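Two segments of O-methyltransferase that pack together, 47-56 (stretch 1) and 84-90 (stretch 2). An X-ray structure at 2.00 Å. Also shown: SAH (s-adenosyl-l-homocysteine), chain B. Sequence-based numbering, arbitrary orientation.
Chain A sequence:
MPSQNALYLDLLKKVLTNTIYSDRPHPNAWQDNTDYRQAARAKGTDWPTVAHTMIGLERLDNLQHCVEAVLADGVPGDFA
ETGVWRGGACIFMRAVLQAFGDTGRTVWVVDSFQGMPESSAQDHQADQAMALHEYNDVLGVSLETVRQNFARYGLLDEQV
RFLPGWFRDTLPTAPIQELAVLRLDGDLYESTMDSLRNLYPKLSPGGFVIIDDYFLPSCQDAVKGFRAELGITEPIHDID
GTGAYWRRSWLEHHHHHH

Stretch 1, residues 47-56: WPTVAHTMIG
Stretch 2 84-90: VWRGGAC

Two chain segments without matching regular structure can still pack tightly when one supplies a large aromatic side chain and the other lays a side chain on one face of it and brings backbone to its edge, with carbonyls of one segment accepting hydrogen bonds from the other. Residues 47-56 and 84-90 of this O-methyltransferase bury 487 Å² in this way.

The apolar centre is W85, a buried residue. Its backbone takes the unusual phi/psi of 50/-118° within a type II' turn running from V84 to G87, closed by G87 N to V84 O at 2.7 Å. The CA-to-CB bond points toward stretch 1, and chi1 of -169° (t) with chi2 of 47° carries the indole into it. M54 (phi/psi -104/-2°) covers one face of the ring: with chi angles of 75° (p), 173° (t) and 69° (p), its methyl CE lies 3.5 Å from W85 CD2 and 3.8 Å from the centroid of the six-membered ring, 21° off the normal, a CH-pi contact. A long, flexible thioether suits this place, since it can fold its terminal methyl onto a flat surface. At the far end of the indole, P48 CD approaches W85 CH2 at 4.2 Å, while the backbone of T53 meets the ring edge, its C atom 3.9 Å from W85 CZ3. A further apolar contact joins I55 CD1 (chi 74°, p; 174°, t) to CB of buried A89 at 4.3 Å.

Stretch 1 has no regular helix or strand; stretch 2 enters a helix at 88-90, with G87 as the N-cap residue. T53 and G88 (phi/psi -57/-47°) mark the register, their CA atoms 4.3 Å apart. So close an approach requires glycine: an ideal CB on G88 would fall 2.3 Å from H52 O and 2.6 Å from T53 CB. Without one, G88 N reaches H52 O at 2.8 Å in a weak hydrogen bond (129°). G87, at 105/1°, is glycine for a different reason, because a CB there would jam against the carbonyl oxygen of R86. H52 (-88/-11°; chi1 -72°, m; chi2 147°) is buried, its CA-to-CB bond sideways and its CD2 4.4 Å from R86 CB.

T53 (-137/151°, chi1 -173°, t) also orders its own segment. T53 OG1 accepts from I55 N at 3.2 Å, capping the turn that leads into a helix, and donates to SAH OXT at 2.6 Å. The ligand is held from the other stretch as well, through a weak bond from W85 N to SAH O3' at 3.1 Å.

The polar edge belongs to R86 (-82/-8°). Its CA-to-CB bond points toward stretch 1, and chi angles of -73° (m), 171° (t), -173° (t) and 161° extend the chain to the 49-51 loop. R86 NH1 donates to A51 O (A51 at -52/150°) at 3.0 Å and 163°, the acceptor lying near the guanidinium plane; R86 NH2 gives T49 O a weak bond at 3.2 Å and 123°. A guanidinium, with several donors on one planar group, suits a loop offering the carbonyls of T49 and A51, two residues apart. T49, at 88/-63°, turns its CA-to-CB bond away and contributes through its backbone.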

ATOM      1  N   TRP A  47     -14.768 -11.545   9.911  1.00 54.25           N
ATOM      2  CA  TRP A  47     -14.300 -10.153   9.897  1.00 54.34           C
ATOM      3  C   TRP A  47     -12.766 -10.024   9.882  1.00 51.91           C
ATOM      4  O   TRP A  47     -12.114 -10.432  10.846  1.00 55.81           O
ATOM      5  CB  TRP A  47     -14.779  -9.394  11.134  1.00 59.83           C
ATOM      6  CG  TRP A  47     -16.193  -9.679  11.629  1.00 65.05           C
ATOM      7  CD1 TRP A  47     -16.549 -10.099  12.890  1.00 65.08           C
ATOM      8  CD2 TRP A  47     -17.425  -9.543  10.891  1.00 56.68           C
ATOM      9  NE1 TRP A  47     -17.923 -10.239  12.976  1.00 59.17           N
ATOM     10  CE2 TRP A  47     -18.477  -9.909  11.772  1.00 53.79           C
ATOM     11  CE3 TRP A  47     -17.734  -9.172   9.576  1.00 43.49           C
ATOM     12  CZ2 TRP A  47     -19.809  -9.902  11.373  1.00 46.35           C
ATOM     13  CZ3 TRP A  47     -19.059  -9.172   9.193  1.00 39.23           C
ATOM     14  CH2 TRP A  47     -20.076  -9.535  10.085  1.00 42.38           C
ATOM     15  N   PRO A  48     -12.194  -9.408   8.825  1.00 49.37           N
ATOM     16  CA  PRO A  48     -10.745  -9.225   8.629  1.00 44.95           C
ATOM     17  C   PRO A  48      -9.817  -8.986   9.850  1.00 64.05           C
ATOM     18  O   PRO A  48      -8.630  -9.314   9.730  1.00 74.62           O
ATOM     19  CB  PRO A  48     -10.693  -8.026   7.686  1.00 47.37           C
ATOM     20  CG  PRO A  48     -11.932  -8.173   6.823  1.00 43.39           C
ATOM     21  CD  PRO A  48     -12.948  -8.938   7.639  1.00 43.64           C
ATOM     22  N   THR A  49     -10.328  -8.481  10.971  1.00 46.69           N
ATOM     23  CA  THR A  49      -9.522  -8.180  12.183  1.00 50.90           C
ATOM     24  C   THR A  49      -8.915  -6.774  12.157  1.00 45.78           C
ATOM     25  O   THR A  49      -9.239  -5.966  13.029  1.00 45.87           O
ATOM     26  CB  THR A  49      -8.363  -9.202  12.543  1.00 56.02           C
ATOM     27  OG1 THR A  49      -7.340  -9.168  11.539  1.00 58.17           O
ATOM     28  CG2 THR A  49      -8.888 -10.621  12.746  1.00 51.30           C
ATOM     29  N   VAL A  50      -8.034  -6.490  11.191  1.00 41.37           N
ATOM     30  CA  VAL A  50      -7.537  -5.130  11.007  1.00 35.56           C
ATOM     31  C   VAL A  50      -7.877  -4.484   9.643  1.00 28.34           C
ATOM     32  O   VAL A  50      -7.939  -3.276   9.589  1.00 31.05           O
ATOM     33  CB  VAL A  50      -6.034  -4.982  11.361  1.00 52.62           C
ATOM     34  CG1 VAL A  50      -5.825  -5.251  12.849  1.00 55.43           C
ATOM     35  CG2 VAL A  50      -5.176  -5.890  10.534  1.00 46.82           C
ATOM     36  N   ALA A  51      -8.112  -5.258   8.579  1.00 24.17           N
ATOM     37  CA  ALA A  51      -8.351  -4.664   7.232  1.00 30.39           C
ATOM     38  C   ALA A  51      -9.446  -3.591   7.225  1.00 26.57           C
ATOM     39  O   ALA A  51     -10.392  -3.671   7.994  1.00 22.90           O
ATOM     40  CB  ALA A  51      -8.713  -5.732   6.219  1.00 29.57           C
ATOM     41  N   HIS A  52      -9.323  -2.620   6.322  1.00 24.15           N
ATOM     42  CA  HIS A  52     -10.232  -1.476   6.281  1.00 19.90           C
ATOM     43  C   HIS A  52     -11.471  -1.721   5.441  1.00 18.02           C
ATOM     44  O   HIS A  52     -12.432  -0.938   5.474  1.00 18.42           O
ATOM     45  CB  HIS A  52      -9.497  -0.240   5.800  1.00 19.88           C
ATOM     46  CG  HIS A  52      -8.539   0.307   6.811  1.00 20.42           C
ATOM     47  ND1 HIS A  52      -7.356   0.935   6.465  1.00 26.80           N
ATOM     48  CD2 HIS A  52      -8.566   0.292   8.165  1.00 24.80           C
ATOM     49  CE1 HIS A  52      -6.720   1.304   7.558  1.00 24.07           C
ATOM     50  NE2 HIS A  52      -7.430   0.910   8.609  1.00 22.95           N
ATOM     51  N   THR A  53     -11.455  -2.812   4.700  1.00 23.21           N
ATOM     52  CA  THR A  53     -12.665  -3.296   4.049  1.00 18.26           C
ATOM     53  C   THR A  53     -12.785  -4.797   4.193  1.00 23.63           C
ATOM     54  O   THR A  53     -11.777  -5.499   4.276  1.00 27.53           O
ATOM     55  CB  THR A  53     -12.708  -2.943   2.532  1.00 23.65           C
ATOM     56  OG1 THR A  53     -13.986  -3.306   2.010  1.00 13.14           O
ATOM     57  CG2 THR A  53     -11.630  -3.680   1.747  1.00 22.96           C
ATOM     58  N   MET A  54     -14.037  -5.268   4.196  1.00 19.81           N
ATOM     59  CA  MET A  54     -14.352  -6.669   4.297  1.00 20.00           C
ATOM     60  C   MET A  54     -14.764  -7.246   2.931  1.00 28.78           C
ATOM     61  O   MET A  54     -14.984  -8.459   2.798  1.00 23.24           O
ATOM     62  CB  MET A  54     -15.437  -6.890   5.369  1.00 23.94           C
ATOM     63  CG  MET A  54     -16.856  -6.497   4.963  1.00 27.92           C
ATOM     64  SD  MET A  54     -18.092  -6.960   6.198  1.00 34.02           S
ATOM     65  CE  MET A  54     -17.736  -5.874   7.580  1.00 23.76           C
ATOM     66  N   ILE A  55     -14.818  -6.406   1.892  1.00 19.23           N
ATOM     67  CA  ILE A  55     -15.383  -6.886   0.627  1.00 22.27           C
ATOM     68  C   ILE A  55     -14.497  -7.749  -0.264  1.00 23.73           C
ATOM     69  O   ILE A  55     -15.005  -8.327  -1.221  1.00 23.05           O
ATOM     70  CB  ILE A  55     -16.017  -5.735  -0.231  1.00 22.31           C
ATOM     71  CG1 ILE A  55     -14.943  -4.873  -0.870  1.00 12.87           C
ATOM     72  CG2 ILE A  55     -16.978  -4.947   0.615  1.00 19.85           C
ATOM     73  CD1 ILE A  55     -15.469  -3.806  -1.861  1.00 14.78           C
ATOM     74  N   GLY A  56     -13.189  -7.820   0.009  1.00 19.57           N
ATOM     75  CA  GLY A  56     -12.292  -8.660  -0.755  1.00 18.04           C
ATOM     76  C   GLY A  56     -11.867  -8.030  -2.073  1.00 25.80           C
ATOM     77  O   GLY A  56     -12.430  -7.008  -2.480  1.00 18.78           O
ATOM     78  N   VAL A  84     -20.359   1.562   5.329  1.00 18.11           N
ATOM     79  CA  VAL A  84     -18.927   1.777   5.099  1.00 21.76           C
ATOM     80  C   VAL A  84     -17.992   1.049   6.066  1.00 26.00           C
ATOM     81  O   VAL A  84     -16.831   0.821   5.728  1.00 17.48           O
ATOM     82  CB  VAL A  84     -18.594   3.294   5.081  1.00 25.21           C
ATOM     83  CG1 VAL A  84     -19.635   4.021   4.290  1.00 23.21           C
ATOM     84  CG2 VAL A  84     -18.454   3.907   6.517  1.00 19.79           C
ATOM     85  N   TRP A  85     -18.508   0.637   7.229  1.00 23.33           N
ATOM     86  CA  TRP A  85     -17.696  -0.034   8.251  1.00 19.03           C
ATOM     87  C   TRP A  85     -16.445   0.794   8.486  1.00 20.88           C
ATOM     88  O   TRP A  85     -16.549   1.963   8.883  1.00 25.07           O
ATOM     89  CB  TRP A  85     -17.372  -1.467   7.844  1.00 22.09           C
ATOM     90  CG  TRP A  85     -16.786  -2.337   8.895  1.00 24.25           C
ATOM     91  CD1 TRP A  85     -17.237  -2.483  10.175  1.00 20.69           C
ATOM     92  CD2 TRP A  85     -15.684  -3.255   8.749  1.00 19.73           C
ATOM     93  NE1 TRP A  85     -16.460  -3.402  10.846  1.00 26.47           N
ATOM     94  CE2 TRP A  85     -15.505  -3.888  10.000  1.00 23.50           C
ATOM     95  CE3 TRP A  85     -14.827  -3.583   7.697  1.00 25.61           C
ATOM     96  CZ2 TRP A  85     -14.493  -4.828  10.225  1.00 27.11           C
ATOM     97  CZ3 TRP A  85     -13.808  -4.510   7.928  1.00 25.40           C
ATOM     98  CH2 TRP A  85     -13.646  -5.107   9.188  1.00 22.45           C
ATOM     99  N   ARG A  86     -15.271   0.227   8.220  1.00 17.07           N
ATOM    100  CA  ARG A  86     -14.031   0.938   8.508  1.00 18.99           C
ATOM    101  C   ARG A  86     -13.647   1.944   7.425  1.00 18.76           C
ATOM    102  O   ARG A  86     -12.696   2.720   7.596  1.00 21.62           O
ATOM    103  CB  ARG A  86     -12.899  -0.057   8.771  1.00 24.44           C
ATOM    104  CG  ARG A  86     -13.024  -0.765  10.111  1.00 23.36           C
ATOM    105  CD  ARG A  86     -12.031  -1.877  10.252  1.00 23.30           C
ATOM    106  NE  ARG A  86     -12.257  -2.648  11.471  1.00 32.23           N
ATOM    107  CZ  ARG A  86     -11.790  -3.876  11.687  1.00 37.76           C
ATOM    108  NH1 ARG A  86     -11.053  -4.495  10.771  1.00 31.22           N
ATOM    109  NH2 ARG A  86     -12.074  -4.485  12.828  1.00 42.51           N
ATOM    110  N   GLY A  87     -14.376   1.914   6.310  1.00 18.00           N
ATOM    111  CA  GLY A  87     -14.262   2.952   5.292  1.00 18.95           C
ATOM    112  C   GLY A  87     -13.526   2.587   4.041  1.00 16.43           C
ATOM    113  O   GLY A  87     -13.441   3.396   3.101  1.00 15.77           O
ATOM    114  N   GLY A  88     -13.076   1.340   3.994  1.00 17.21           N
ATOM    115  CA  GLY A  88     -12.148   0.871   2.985  1.00 14.87           C
ATOM    116  C   GLY A  88     -12.619   1.048   1.554  1.00 17.59           C
ATOM    117  O   GLY A  88     -11.871   1.511   0.686  1.00 16.46           O
ATOM    118  N   ALA A  89     -13.860   0.674   1.299  1.00 14.00           N
ATOM    119  CA  ALA A  89     -14.410   0.804  -0.045  1.00 22.39           C
ATOM    120  C   ALA A  89     -14.491   2.265  -0.457  1.00 22.72           C
ATOM    121  O   ALA A  89     -14.230   2.614  -1.596  1.00 18.37           O
ATOM    122  CB  ALA A  89     -15.769   0.154  -0.122  1.00 24.22           C
ATOM    123  N   CYS A  90     -14.892   3.121   0.476  1.00 21.86           N
ATOM    124  CA  CYS A  90     -14.932   4.544   0.216  1.00 13.65           C
ATOM    125  C   CYS A  90     -13.555   5.140   0.034  1.00 13.63           C
ATOM    126  O   CYS A  90     -13.355   6.020  -0.813  1.00 14.21           O
ATOM    127  CB  CYS A  90     -15.620   5.242   1.377  1.00 17.86           C
ATOM    128  SG  CYS A  90     -17.410   4.955   1.406  1.00 26.81           S
TER
HETATM  129  N   SAH B1250     -16.234  -3.288   4.626  1.00 23.49           N
HETATM  130  CA  SAH B1250     -17.650  -3.119   4.260  1.00 43.23           C
HETATM  131  CB  SAH B1250     -18.564  -2.589   5.337  1.00 37.00           C
HETATM  132  CG  SAH B1250     -20.092  -2.549   5.307  1.00 29.46           C
HETATM  133  SD  SAH B1250     -20.579  -3.302   6.888  1.00 25.34           S
HETATM  134  C   SAH B1250     -17.464  -2.089   3.219  1.00 38.46           C
HETATM  135  O   SAH B1250     -18.474  -1.484   2.899  1.00 22.90           O
HETATM  136  OXT SAH B1250     -16.135  -2.074   2.850  1.00 20.03           O
HETATM  137  C5' SAH B1250     -22.268  -2.640   7.116  1.00 20.21           C
HETATM  138  C4' SAH B1250     -22.320  -1.155   7.502  1.00 18.26           C
HETATM  139  O4' SAH B1250     -23.615  -0.632   7.293  1.00 22.87           O
HETATM  140  C3' SAH B1250     -22.006  -0.867   8.973  1.00 26.44           C
HETATM  141  O3' SAH B1250     -20.923   0.039   9.005  1.00 30.09           O
HETATM  142  C2' SAH B1250     -23.278  -0.284   9.602  1.00 32.34           C
HETATM  143  O2' SAH B1250     -23.133   0.714  10.635  1.00 24.94           O
HETATM  144  C1' SAH B1250     -24.001   0.237   8.356  1.00 19.34           C
HETATM  145  N9  SAH B1250     -25.482   0.269   8.403  1.00 19.93           N
HETATM  146  C8  SAH B1250     -26.313  -0.807   8.173  1.00 33.94           C
HETATM  147  N7  SAH B1250     -27.579  -0.370   8.240  1.00 33.74           N
HETATM  148  C5  SAH B1250     -27.578   0.962   8.467  1.00 32.19           C
HETATM  149  C6  SAH B1250     -28.588   1.912   8.629  1.00 32.84           C
HETATM  150  N6  SAH B1250     -29.873   1.573   8.553  1.00 30.92           N
HETATM  151  N1  SAH B1250     -28.261   3.223   8.880  1.00 28.74           N
HETATM  152  C2  SAH B1250     -26.945   3.632   8.950  1.00 31.20           C
HETATM  153  N3  SAH B1250     -25.961   2.679   8.819  1.00 26.00           N
HETATM  154  C4  SAH B1250     -26.259   1.378   8.546  1.00 27.35           C